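Long-range contact in Non-reducing end beta-L-arabinofuranosidase (Bacteroides thetaiotaomicron, PDB 5MQO), which is a GH127 glycoside hydrolase, probably cleaving terminal sugars such as aceric acid or beta-L-arabinofuranose from plant pectin: residues A308-A312 and R394-V398. Residues are numbered along the deposited sequence.
Sequences ADVYA and RMLEV
A buried salt bridge joins two nearly parallel helices: R394 NE donates an almost straight hydrogen bond (173°) to D309 OD2 at 3.1 Å. The CA-to-CB bond of D309 points sideways, but chi1 near -92° swings its carboxylate toward the arginine, whose chi1 of -89° and p chi2 present NE edge-on. OD1 forms a salt bridge with R253, so two arginines share one carboxylate. Both segments are regular alpha-helix, axes 9.6 Å apart and inclined by 18°. Alanine's single methyl lets A308 approach R394, and A312 approach V398, to 6.0 Å between CA atoms; A308 CB meets R394 CB at 3.6 Å. Beta-branched V398 (t) fills the space between A312 and Y311, CG2 4.0 Å from A312 CB and CG1 3.3 Å from Y311 CE2 at the ring edge, while M395 SD reaches A308 CB at 4.2 Å. Near-parallel packing of helices from different hairpins is consistent with the (alpha/alpha)6 barrel of GH127 catalytic domains; here helices 297-314 and 382-399 meet between helix 243-255, beside the salt bridge, and helix 317-333.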
# COMPACT_ATOMS: atom_id res chain seq x y z
N ALA A 308 3.11 -6.45 -14.29
CA ALA A 308 4.49 -6.19 -13.94
C ALA A 308 5.17 -7.46 -13.55
O ALA A 308 6.31 -7.70 -13.92
CB ALA A 308 4.58 -5.20 -12.82
N ASP A 309 4.44 -8.29 -12.81
CA ASP A 309 4.90 -9.64 -12.49
C ASP A 309 5.15 -10.52 -13.73
O ASP A 309 6.16 -11.23 -13.80
CB ASP A 309 3.94 -10.31 -11.50
CG ASP A 309 4.35 -10.09 -10.06
OD1 ASP A 309 5.55 -9.83 -9.82
OD2 ASP A 309 3.48 -10.21 -9.17
N VAL A 310 4.27 -10.46 -14.73
CA VAL A 310 4.53 -11.17 -15.99
C VAL A 310 5.73 -10.56 -16.69
O VAL A 310 6.61 -11.31 -17.15
CB VAL A 310 3.32 -11.22 -16.93
CG1 VAL A 310 3.70 -11.74 -18.33
CG2 VAL A 310 2.23 -12.09 -16.28
N TYR A 311 5.81 -9.23 -16.71
CA TYR A 311 6.97 -8.56 -17.32
C TYR A 311 8.29 -9.02 -16.68
O TYR A 311 9.26 -9.26 -17.39
CB TYR A 311 6.87 -7.03 -17.30
CG TYR A 311 8.13 -6.44 -17.82
CD1 TYR A 311 8.38 -6.36 -19.19
CD2 TYR A 311 9.16 -6.07 -16.93
CE1 TYR A 311 9.59 -5.87 -19.67
CE2 TYR A 311 10.36 -5.58 -17.40
CZ TYR A 311 10.58 -5.48 -18.75
OH TYR A 311 11.78 -5.00 -19.12
N ALA A 312 8.30 -9.17 -15.36
CA ALA A 312 9.50 -9.63 -14.65
C ALA A 312 10.07 -10.92 -15.21
O ALA A 312 11.28 -11.13 -15.16
CB ALA A 312 9.20 -9.83 -13.17
N ARG A 394 6.27 -3.93 -7.40
CA ARG A 394 6.73 -4.70 -8.56
C ARG A 394 7.53 -3.82 -9.52
O ARG A 394 8.61 -4.21 -10.00
CB ARG A 394 5.57 -5.31 -9.31
CG ARG A 394 5.14 -6.69 -8.84
CD ARG A 394 4.55 -6.66 -7.46
NE ARG A 394 4.00 -7.94 -7.08
CZ ARG A 394 3.72 -8.28 -5.83
NH1 ARG A 394 3.89 -7.44 -4.81
NH2 ARG A 394 3.23 -9.49 -5.59
N MET A 395 7.03 -2.61 -9.75
CA MET A 395 7.77 -1.66 -10.60
C MET A 395 9.16 -1.32 -10.03
O MET A 395 10.14 -1.23 -10.78
CB MET A 395 6.94 -0.41 -10.85
CG MET A 395 5.65 -0.68 -11.62
SD MET A 395 5.84 -1.19 -13.34
CE MET A 395 6.44 0.34 -14.05
N LEU A 396 9.25 -1.16 -8.71
CA LEU A 396 10.55 -1.04 -8.07
C LEU A 396 11.46 -2.22 -8.42
O LEU A 396 12.59 -2.01 -8.89
CB LEU A 396 10.42 -0.92 -6.55
CG LEU A 396 11.72 -0.76 -5.74
CD1 LEU A 396 12.42 0.57 -6.06
CD2 LEU A 396 11.40 -0.84 -4.26
N GLU A 397 10.99 -3.45 -8.20
CA GLU A 397 11.85 -4.66 -8.37
C GLU A 397 12.29 -4.86 -9.85
O GLU A 397 13.42 -5.20 -10.12
CB GLU A 397 11.18 -5.92 -7.76
CG GLU A 397 10.84 -5.79 -6.26
CD GLU A 397 11.00 -7.06 -5.42
OE1 GLU A 397 10.50 -8.18 -5.76
OE2 GLU A 397 11.63 -6.93 -4.36
N VAL A 398 11.40 -4.58 -10.78
CA VAL A 398 11.70 -4.62 -12.21
C VAL A 398 12.62 -3.52 -12.75
O VAL A 398 13.19 -3.70 -13.82
CB VAL A 398 10.36 -4.55 -12.97
CG1 VAL A 398 10.52 -4.13 -14.42
CG2 VAL A 398 9.63 -5.88 -12.89